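Local atomic coordinates of uncharacterized protein (Staphylococcus aureus subsp. aureus, PDB entry 4H0A), a protein that is of unknown function but belongs to the CAP family of cysteine-rich secretory proteins, joining a CAP-associated N-terminal region to a CAP domain. Residues A[7-11]-A[252-257]; A[208-213]-A[282-286]; A[235-240]-A[308-312]; A[275-281]-A[313-317]. All coordinates share one frame. Residue numbers count along the deposited sequence, not the author numbering.

Interaction 1 of 4, residues A[7-11]-A[252-257]; sequences FDVLE and FTEDAL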
# COMPACT_ATOMS: atom_id res chain seq x y z
N PHE A 7 -21.81 -0.91 0.04
CA PHE A 7 -20.45 -0.62 0.49
C PHE A 7 -19.88 0.52 -0.36
O PHE A 7 -19.89 0.42 -1.58
CB PHE A 7 -19.57 -1.88 0.39
CG PHE A 7 -20.05 -3.01 1.27
CD1 PHE A 7 -19.96 -2.93 2.65
CD2 PHE A 7 -20.62 -4.14 0.71
CE1 PHE A 7 -20.42 -3.97 3.46
CE2 PHE A 7 -21.06 -5.19 1.52
CZ PHE A 7 -20.96 -5.10 2.89
N ASP A 8 -19.40 1.60 0.28
CA ASP A 8 -18.85 2.76 -0.43
C ASP A 8 -17.52 2.42 -1.12
O ASP A 8 -16.60 1.92 -0.48
CB ASP A 8 -18.67 3.97 0.51
CG ASP A 8 -19.97 4.64 0.92
OD1 ASP A 8 -21.01 3.95 0.96
OD2 ASP A 8 -19.95 5.85 1.21
N VAL A 9 -17.44 2.69 -2.44
CA VAL A 9 -16.26 2.42 -3.27
C VAL A 9 -15.33 3.63 -3.24
O VAL A 9 -15.65 4.66 -3.83
CB VAL A 9 -16.67 2.09 -4.73
CG1 VAL A 9 -15.44 1.87 -5.62
CG2 VAL A 9 -17.59 0.88 -4.78
N LEU A 10 -14.17 3.49 -2.58
CA LEU A 10 -13.19 4.58 -2.53
C LEU A 10 -12.43 4.65 -3.85
O LEU A 10 -12.19 3.61 -4.46
CB LEU A 10 -12.23 4.42 -1.33
CG LEU A 10 -12.69 5.06 -0.01
CD1 LEU A 10 -14.14 4.73 0.30
CD2 LEU A 10 -11.81 4.62 1.13
N GLU A 11 -12.13 5.86 -4.33
CA GLU A 11 -11.42 6.07 -5.59
C GLU A 11 -10.00 6.55 -5.33
O GLU A 11 -9.74 7.16 -4.29
CB GLU A 11 -12.16 7.09 -6.47
CG GLU A 11 -13.54 6.62 -6.90
CD GLU A 11 -14.19 7.48 -7.97
OE1 GLU A 11 -14.14 8.72 -7.85
OE2 GLU A 11 -14.77 6.90 -8.91
N PHE A 252 -21.69 -2.39 -5.04
CA PHE A 252 -21.41 -3.54 -4.17
C PHE A 252 -22.43 -3.56 -3.03
O PHE A 252 -22.20 -3.00 -1.96
CB PHE A 252 -19.98 -3.44 -3.63
CG PHE A 252 -18.95 -3.45 -4.73
CD1 PHE A 252 -18.61 -2.28 -5.40
CD2 PHE A 252 -18.38 -4.63 -5.15
CE1 PHE A 252 -17.70 -2.30 -6.45
CE2 PHE A 252 -17.46 -4.65 -6.20
CZ PHE A 252 -17.12 -3.48 -6.84
N THR A 253 -23.59 -4.17 -3.29
CA THR A 253 -24.69 -4.23 -2.33
C THR A 253 -24.42 -5.26 -1.22
O THR A 253 -23.72 -6.25 -1.45
CB THR A 253 -26.01 -4.53 -3.04
OG1 THR A 253 -25.89 -5.77 -3.75
CG2 THR A 253 -26.42 -3.44 -4.01
N GLU A 254 -24.96 -5.02 -0.02
CA GLU A 254 -24.81 -5.94 1.11
C GLU A 254 -25.71 -7.18 0.92
O GLU A 254 -25.39 -8.24 1.46
CB GLU A 254 -25.12 -5.23 2.43
CG GLU A 254 -24.73 -6.04 3.67
CD GLU A 254 -23.98 -5.30 4.75
OE1 GLU A 254 -24.21 -4.08 4.93
OE2 GLU A 254 -23.18 -5.95 5.46
N ASP A 255 -26.79 -7.06 0.12
CA ASP A 255 -27.69 -8.18 -0.17
C ASP A 255 -26.97 -9.18 -1.10
O ASP A 255 -27.12 -10.38 -0.92
CB ASP A 255 -29.02 -7.71 -0.79
CG ASP A 255 -30.22 -8.48 -0.29
OD1 ASP A 255 -30.59 -8.30 0.89
OD2 ASP A 255 -30.80 -9.26 -1.08
N ALA A 256 -26.16 -8.67 -2.07
CA ALA A 256 -25.37 -9.53 -2.96
C ALA A 256 -24.30 -10.30 -2.18
O ALA A 256 -24.00 -11.44 -2.53
CB ALA A 256 -24.72 -8.70 -4.06
N LEU A 257 -23.72 -9.69 -1.12
CA LEU A 257 -22.70 -10.33 -0.29
C LEU A 257 -23.33 -11.38 0.63
O LEU A 257 -22.89 -12.53 0.64
CB LEU A 257 -21.94 -9.28 0.55
CG LEU A 257 -20.91 -9.80 1.57
CD1 LEU A 257 -19.88 -10.68 0.91
CD2 LEU A 257 -20.25 -8.66 2.28
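Three apolar contacts form the centre of this contact. The Phe7 ring reaches Leu257, with CE2 of Phe7 3.6 Å from CD2 of Leu257, while the two phenylalanines meet at their stems, CB of Phe7 lying 4.3 Å from CB of Phe252. On the other flank CG2 of Val9 sits 3.4 Å from CD1 of Phe252. Phe252 and Leu257 are buried, and both also touch strand 315-322, through Tyr315 and Ile319. Farther out, the backbone contributes one hydrogen bond, from Phe7 N to Phe252 O at 2.9 Å. The outer edge is polar: OE2 of Glu254 comes within 3.5 Å of CZ of Phe7, and Thr253 is the N-cap of the helix, its OG1 accepting a weak bond from Ala256 N at 3.4 Å. The start of the modelled chain, which carries strand 9-11, thus lies against the residues that lead into helix 254-263; strand 9-11 is the edge strand, parallel to 270-277, of the central sheet of the CAP domain.

Interaction 2 of 4, residues A[208-213]-A[282-286]; sequences SLYEVT and VPTLI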
# COMPACT_ATOMS: atom_id res chain seq x y z
N SER A 208 -0.27 -9.33 -1.71
CA SER A 208 0.23 -8.14 -0.99
C SER A 208 -0.90 -7.46 -0.19
O SER A 208 -0.65 -6.99 0.92
CB SER A 208 0.81 -7.13 -1.96
OG SER A 208 1.99 -7.66 -2.54
N LEU A 209 -2.13 -7.43 -0.75
CA LEU A 209 -3.30 -6.87 -0.05
C LEU A 209 -3.51 -7.63 1.26
O LEU A 209 -3.69 -7.01 2.30
CB LEU A 209 -4.56 -6.94 -0.94
CG LEU A 209 -5.89 -6.49 -0.29
CD1 LEU A 209 -5.87 -5.00 -0.01
CD2 LEU A 209 -7.07 -6.86 -1.17
N TYR A 210 -3.47 -8.97 1.23
CA TYR A 210 -3.61 -9.79 2.45
C TYR A 210 -2.50 -9.51 3.44
O TYR A 210 -2.75 -9.34 4.63
CB TYR A 210 -3.57 -11.30 2.11
CG TYR A 210 -4.70 -11.85 1.26
CD1 TYR A 210 -6.02 -11.45 1.46
CD2 TYR A 210 -4.47 -12.89 0.37
CE1 TYR A 210 -7.07 -12.02 0.75
CE2 TYR A 210 -5.52 -13.50 -0.33
CZ TYR A 210 -6.82 -13.06 -0.13
OH TYR A 210 -7.86 -13.59 -0.86
N GLU A 211 -1.25 -9.50 2.95
CA GLU A 211 -0.08 -9.31 3.81
C GLU A 211 -0.05 -7.93 4.45
O GLU A 211 0.19 -7.85 5.65
CB GLU A 211 1.22 -9.50 3.01
CG GLU A 211 1.47 -10.95 2.65
CD GLU A 211 2.65 -11.18 1.72
OE1 GLU A 211 3.16 -10.20 1.13
OE2 GLU A 211 3.08 -12.35 1.60
N VAL A 212 -0.30 -6.86 3.67
CA VAL A 212 -0.27 -5.51 4.23
C VAL A 212 -1.44 -5.33 5.21
O VAL A 212 -1.27 -4.67 6.24
CB VAL A 212 -0.24 -4.41 3.15
CG1 VAL A 212 -0.35 -3.02 3.81
CG2 VAL A 212 1.04 -4.50 2.33
N THR A 213 -2.60 -5.94 4.93
CA THR A 213 -3.74 -5.88 5.87
C THR A 213 -3.32 -6.48 7.21
O THR A 213 -3.61 -5.90 8.25
CB THR A 213 -4.96 -6.62 5.30
OG1 THR A 213 -5.46 -5.87 4.20
CG2 THR A 213 -6.06 -6.85 6.35
N VAL A 282 -0.79 -1.38 -3.50
CA VAL A 282 -1.42 -1.74 -2.24
C VAL A 282 -1.16 -0.67 -1.15
O VAL A 282 -2.13 -0.30 -0.48
CB VAL A 282 -1.00 -3.16 -1.82
CG1 VAL A 282 -1.43 -3.48 -0.39
CG2 VAL A 282 -1.60 -4.18 -2.79
N PRO A 283 0.06 -0.13 -0.92
CA PRO A 283 0.21 0.91 0.12
C PRO A 283 -0.74 2.09 -0.05
O PRO A 283 -1.29 2.57 0.94
CB PRO A 283 1.67 1.34 -0.05
CG PRO A 283 2.35 0.06 -0.50
CD PRO A 283 1.37 -0.49 -1.51
N THR A 284 -1.00 2.55 -1.30
CA THR A 284 -1.93 3.67 -1.52
C THR A 284 -3.36 3.25 -1.18
O THR A 284 -4.08 4.01 -0.53
CB THR A 284 -1.85 4.21 -2.95
OG1 THR A 284 -0.49 4.49 -3.24
CG2 THR A 284 -2.69 5.47 -3.15
N LEU A 285 -3.77 2.08 -1.65
CA LEU A 285 -5.11 1.55 -1.34
C LEU A 285 -5.34 1.43 0.17
O LEU A 285 -6.40 1.82 0.65
CB LEU A 285 -5.27 0.16 -1.99
CG LEU A 285 -6.57 -0.56 -1.62
CD1 LEU A 285 -7.76 0.05 -2.33
CD2 LEU A 285 -6.44 -1.97 -1.87
N ILE A 286 -4.39 0.81 0.90
CA ILE A 286 -4.51 0.62 2.35
C ILE A 286 -4.58 1.97 3.06
O ILE A 286 -5.38 2.12 3.97
CB ILE A 286 -3.35 -0.26 2.89
CG1 ILE A 286 -3.56 -1.72 2.40
CG2 ILE A 286 -3.23 -0.18 4.44
CD1 ILE A 286 -4.58 -2.56 3.22
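Ser208, within helix 201-219, meets Val282: its carbonyl O lies 3.8 Å from CG1 of Val282 and its CB 3.9 Å from CG2 of Val282, while its hydroxyl is bonded to Arg61. Leu209 starts out sideways but bends inward, bringing CD1 to 3.6 Å from CD2 of Leu285 and 4.2 Å from CD1 of Ile286. One turn later Val212 points toward the second helix and bridges two of its residues, CG2 meeting CG1 of Val282 at 3.8 Å and CG1 meeting CG1 of Ile286 at 3.7 Å. Thr213 spends its OG1 proton on Leu209 O, 2.8 Å away in its own helix, so the same OG1 can rest 3.6 Å from CD1 of Ile286 in an apolar setting. No hydrogen bond joins the helices; aliphatic side chains fill the gap between axes 10.1 Å apart that cross at -53°. Tyr210, on the far side, packs on Leu318 and Met307, and Glu211 forms salt bridges with Lys75 and Arg61 of the N-terminal region. Val282 and Leu285 also touch Tyr316, so this buried pair of helices lies against strand 315-322 of the CAP sheet.

Interaction 3 of 4, residues A[235-240]-A[308-312]; sequences ASNNLY and GGDVM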
# COMPACT_ATOMS: atom_id res chain seq x y z
N ALA A 235 -15.66 -12.94 -3.57
CA ALA A 235 -15.11 -11.62 -3.91
C ALA A 235 -14.86 -11.47 -5.40
O ALA A 235 -15.17 -10.43 -5.98
CB ALA A 235 -13.81 -11.38 -3.15
N SER A 236 -14.30 -12.51 -6.03
CA SER A 236 -14.02 -12.52 -7.46
C SER A 236 -15.32 -12.46 -8.28
O SER A 236 -15.39 -11.67 -9.21
CB SER A 236 -13.19 -13.74 -7.84
OG SER A 236 -12.95 -13.79 -9.23
N ASN A 237 -16.33 -13.28 -7.92
CA ASN A 237 -17.63 -13.26 -8.61
C ASN A 237 -18.34 -11.95 -8.39
O ASN A 237 -18.94 -11.42 -9.33
CB ASN A 237 -18.55 -14.40 -8.15
CG ASN A 237 -18.32 -15.68 -8.88
OD1 ASN A 237 -17.77 -15.70 -9.99
ND2 ASN A 237 -18.73 -16.79 -8.30
N ASN A 238 -18.30 -11.43 -7.16
CA ASN A 238 -18.95 -10.17 -6.83
C ASN A 238 -18.32 -9.04 -7.63
O ASN A 238 -19.03 -8.21 -8.19
CB ASN A 238 -18.87 -9.88 -5.32
CG ASN A 238 -19.76 -8.78 -4.83
OD1 ASN A 238 -20.68 -8.32 -5.52
ND2 ASN A 238 -19.55 -8.37 -3.60
N LEU A 239 -17.00 -9.08 -7.77
CA LEU A 239 -16.29 -8.06 -8.53
C LEU A 239 -16.56 -8.16 -10.02
O LEU A 239 -16.81 -7.15 -10.67
CB LEU A 239 -14.78 -8.17 -8.27
CG LEU A 239 -13.94 -6.99 -8.67
CD1 LEU A 239 -14.51 -5.70 -8.10
CD2 LEU A 239 -12.51 -7.17 -8.18
N TYR A 240 -16.53 -9.39 -10.55
CA TYR A 240 -16.82 -9.65 -11.96
C TYR A 240 -18.27 -9.25 -12.29
O TYR A 240 -18.49 -8.61 -13.32
CB TYR A 240 -16.60 -11.14 -12.27
CG TYR A 240 -16.64 -11.47 -13.75
CD1 TYR A 240 -17.84 -11.76 -14.38
CD2 TYR A 240 -15.48 -11.49 -14.51
CE1 TYR A 240 -17.89 -12.05 -15.74
CE2 TYR A 240 -15.51 -11.79 -15.87
CZ TYR A 240 -16.72 -12.08 -16.48
OH TYR A 240 -16.74 -12.37 -17.83
N GLY A 308 -11.03 -12.82 2.44
CA GLY A 308 -10.85 -13.30 1.08
C GLY A 308 -11.13 -12.16 0.15
O GLY A 308 -12.06 -11.38 0.40
N GLY A 309 -10.32 -12.00 -0.88
CA GLY A 309 -10.50 -10.87 -1.77
C GLY A 309 -10.19 -11.17 -3.21
O GLY A 309 -10.01 -12.32 -3.60
N ASP A 310 -10.18 -10.11 -4.00
CA ASP A 310 -9.82 -10.19 -5.41
C ASP A 310 -9.27 -8.86 -5.87
O ASP A 310 -9.63 -7.82 -5.33
CB ASP A 310 -11.02 -10.60 -6.27
CG ASP A 310 -10.63 -10.98 -7.70
OD1 ASP A 310 -9.55 -11.58 -7.88
OD2 ASP A 310 -11.41 -10.68 -8.61
N VAL A 311 -8.35 -8.91 -6.83
CA VAL A 311 -7.79 -7.73 -7.48
C VAL A 311 -7.88 -7.95 -8.98
O VAL A 311 -7.31 -8.92 -9.46
CB VAL A 311 -6.32 -7.45 -7.04
CG1 VAL A 311 -5.74 -6.24 -7.79
CG2 VAL A 311 -6.23 -7.27 -5.53
N MSE A 312 -8.61 -7.11 -9.71
CA MSE A 312 -8.61 -7.22 -11.17
C MSE A 312 -8.64 -5.84 -11.77
O MSE A 312 -9.59 -5.08 -11.55
CB MSE A 312 -9.70 -8.12 -11.77
CG MSE A 312 -11.01 -8.14 -11.05
SE MSE A 312 -12.35 -9.18 -12.07
CE MSE A 312 -11.41 -10.92 -12.17
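This is a helix-on-sheet contact of the CAP domain, where helix 229-242 lies across strand 306-312, an inner strand of the central sheet. The short segments approach to 7.2 Å between axes, with their directions 42° apart. At one end the small Ala235 lets the backbones come close: its CB lies 3.6 Å from CA of Gly309 and 4.0 Å from O of Gly308. Farther along, the spacing is filled by longer side chains. Asp310 points toward the helix, its OD2 3.4 Å from CA of Ser236 and 3.7 Å from CD2 of Leu239. Met312, present as selenomethionine, brings CG to 3.4 Å from CD2 of Leu239, and its SE lies 4.5 Å from N of Tyr240. Val311, between these two residues, points away from the helix, as strand alternation requires, and packs on Gln205 and Leu206 of helix 201-219. The sheet is therefore covered by a helix on each face here. Leu239 also touches Tyr315, and Ala235 touches Ser317 and Ile319, extending the helix's footprint onto the adjoining strand. No hydrogen bond links the two segments; even OG of Ser236 and OD2 of Asp310, 3.5 Å apart, do not form one. Helix and strand are thus held by van der Waals fit, with a carboxylate at the partly exposed margin.

Interaction 4 of 4, residues A[275-281]-A[313-317]; sequences VGYAFND and RDYYS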
# COMPACT_ATOMS: atom_id res chain seq x y z
N VAL A 275 -13.84 -1.96 -0.55
CA VAL A 275 -13.62 -1.90 -1.99
C VAL A 275 -12.85 -0.62 -2.33
O VAL A 275 -13.00 0.39 -1.64
CB VAL A 275 -14.95 -1.98 -2.79
CG1 VAL A 275 -14.70 -2.02 -4.30
CG2 VAL A 275 -15.78 -3.19 -2.37
N GLY A 276 -12.04 -0.69 -3.38
CA GLY A 276 -11.27 0.44 -3.89
C GLY A 276 -11.21 0.42 -5.40
O GLY A 276 -11.14 -0.66 -5.99
N TYR A 277 -11.26 1.61 -6.06
CA TYR A 277 -11.22 1.74 -7.52
C TYR A 277 -10.04 2.60 -8.02
O TYR A 277 -9.70 3.61 -7.41
CB TYR A 277 -12.55 2.35 -8.03
CG TYR A 277 -12.57 2.57 -9.53
CD1 TYR A 277 -12.40 1.51 -10.42
CD2 TYR A 277 -12.71 3.85 -10.06
CE1 TYR A 277 -12.39 1.72 -11.80
CE2 TYR A 277 -12.70 4.07 -11.44
CZ TYR A 277 -12.53 2.99 -12.31
OH TYR A 277 -12.52 3.17 -13.67
N ALA A 278 -9.44 2.19 -9.15
CA ALA A 278 -8.37 2.87 -9.88
C ALA A 278 -7.03 2.95 -9.13
O ALA A 278 -6.15 3.71 -9.57
CB ALA A 278 -8.82 4.28 -10.27
N PHE A 279 -6.82 2.14 -8.06
CA PHE A 279 -5.57 2.18 -7.31
C PHE A 279 -4.48 1.42 -8.07
O PHE A 279 -4.76 0.45 -8.76
CB PHE A 279 -5.74 1.60 -5.90
CG PHE A 279 -6.51 2.54 -4.99
CD1 PHE A 279 -5.85 3.52 -4.26
CD2 PHE A 279 -7.89 2.46 -4.89
CE1 PHE A 279 -6.56 4.40 -3.44
CE2 PHE A 279 -8.60 3.34 -4.06
CZ PHE A 279 -7.93 4.30 -3.35
N ASN A 280 -3.24 1.91 -7.98
CA ASN A 280 -2.07 1.34 -8.66
C ASN A 280 -1.23 0.45 -7.76
O ASN A 280 -0.42 -0.32 -8.28
CB ASN A 280 -1.17 2.47 -9.18
CG ASN A 280 -1.82 3.31 -10.25
OD1 ASN A 280 -2.57 2.80 -11.09
ND2 ASN A 280 -1.52 4.60 -10.27
N ASP A 281 -1.33 0.60 -6.44
CA ASP A 281 -0.49 -0.16 -5.53
C ASP A 281 -1.21 -0.36 -4.22
O ASP A 281 -2.11 0.41 -3.88
CB ASP A 281 0.85 0.56 -5.32
CG ASP A 281 0.67 1.90 -4.66
OD1 ASP A 281 -0.03 2.75 -5.24
OD2 ASP A 281 1.16 2.08 -3.53
N ARG A 313 -7.54 -5.52 -12.49
CA ARG A 313 -7.29 -4.27 -13.19
C ARG A 313 -7.29 -3.11 -12.18
O ARG A 313 -6.41 -3.09 -11.30
CB ARG A 313 -8.27 -4.07 -14.37
N ASP A 314 -8.30 -2.23 -12.23
CA ASP A 314 -8.38 -1.05 -11.38
C ASP A 314 -9.05 -1.32 -10.02
O ASP A 314 -8.95 -0.47 -9.14
CB ASP A 314 -9.16 0.04 -12.14
CG ASP A 314 -8.33 0.80 -13.16
OD1 ASP A 314 -7.30 0.24 -13.62
OD2 ASP A 314 -8.71 1.93 -13.52
N TYR A 315 -9.71 -2.49 -9.82
CA TYR A 315 -10.44 -2.75 -8.59
C TYR A 315 -9.74 -3.65 -7.57
O TYR A 315 -9.05 -4.60 -7.94
CB TYR A 315 -11.80 -3.38 -8.90
CG TYR A 315 -12.83 -2.43 -9.45
CD1 TYR A 315 -13.79 -1.85 -8.62
CD2 TYR A 315 -12.93 -2.19 -10.82
CE1 TYR A 315 -14.78 -1.01 -9.13
CE2 TYR A 315 -13.92 -1.35 -11.34
CZ TYR A 315 -14.85 -0.77 -10.49
OH TYR A 315 -15.83 0.08 -10.97
N TYR A 316 -10.00 -3.38 -6.28
CA TYR A 316 -9.54 -4.14 -5.13
C TYR A 316 -10.73 -4.43 -4.24
O TYR A 316 -11.41 -3.49 -3.87
CB TYR A 316 -8.49 -3.34 -4.34
CG TYR A 316 -7.11 -3.33 -4.94
CD1 TYR A 316 -6.77 -2.43 -5.96
CD2 TYR A 316 -6.09 -4.10 -4.41
CE1 TYR A 316 -5.48 -2.36 -6.46
CE2 TYR A 316 -4.79 -4.04 -4.90
CZ TYR A 316 -4.49 -3.17 -5.93
OH TYR A 316 -3.19 -3.12 -6.39
N SER A 317 -11.00 -5.69 -3.91
CA SER A 317 -12.11 -6.06 -3.03
C SER A 317 -11.61 -6.98 -1.93
O SER A 317 -10.86 -7.90 -2.23
CB SER A 317 -13.21 -6.76 -3.82
OG SER A 317 -14.17 -7.36 -2.97
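A reciprocal pair of backbone hydrogen bonds joins Gly276 and Tyr316: Gly276 N to Tyr316 O at 2.9 Å and Tyr316 N to Gly276 O at 3.0 Å. Two residues farther on, past the end of strand 270-277, Ala278 N gives a short but bent, weak bond to Asp314 O at 2.7 Å. CA-H...O contacts reinforce the pairing, from CA of Val275 to O of Tyr316 at 3.3 Å and from CA of Tyr315 to O of Gly276 at 3.4 Å. Strands 270-277 and 315-322 are antiparallel neighbours within the central CAP sheet, and Val275 faces Ser317 as a non-hydrogen-bonded pair. On the face of Val275 and Ser317, the rings of Tyr277 and Tyr315 meet obliquely, planes at 46° and centroids 4.7 Å apart, with CD1 of Tyr277 over one face of the Tyr315 ring. On the opposite face lies Tyr316 beside Gly276, where a side chain would crowd Phe279. CB of Phe279 reaches CE1 of Tyr316 at 4.0 Å. The Tyr316 hydroxyl bonds Gln205, while Val282 and Leu285 of helix 282-290 pack on its ring. Asp281, bonded to Thr284 and salt-bridged to Arg170, is the N-cap of that helix.

Overall arrangement
Interactions 1, 3 and 4 share the central CAP sheet, whose strands run 9-11, 270-277, 315-322, 306-312, 226-227; their centres lie 11 to 13 Å apart. Interaction 4 pairs its second and third strands, and Asp310 of interaction 3 bonds to Ser317 of interaction 4. Phe252 of interaction 1 touches Leu239 of interaction 3 and Val275 of interaction 4. Interaction 2 packs helices on the other face, about 11 Å from interaction 4 between centres, and Tyr210 bonds Gly309 of interaction 3. Along the chain interaction 1 closes before interaction 4 opens, whereas interaction 2 crosses each of the others. The result is an alpha-beta-alpha layered domain, one edge of its sheet formed by strand 9-11, from far back in the sequence.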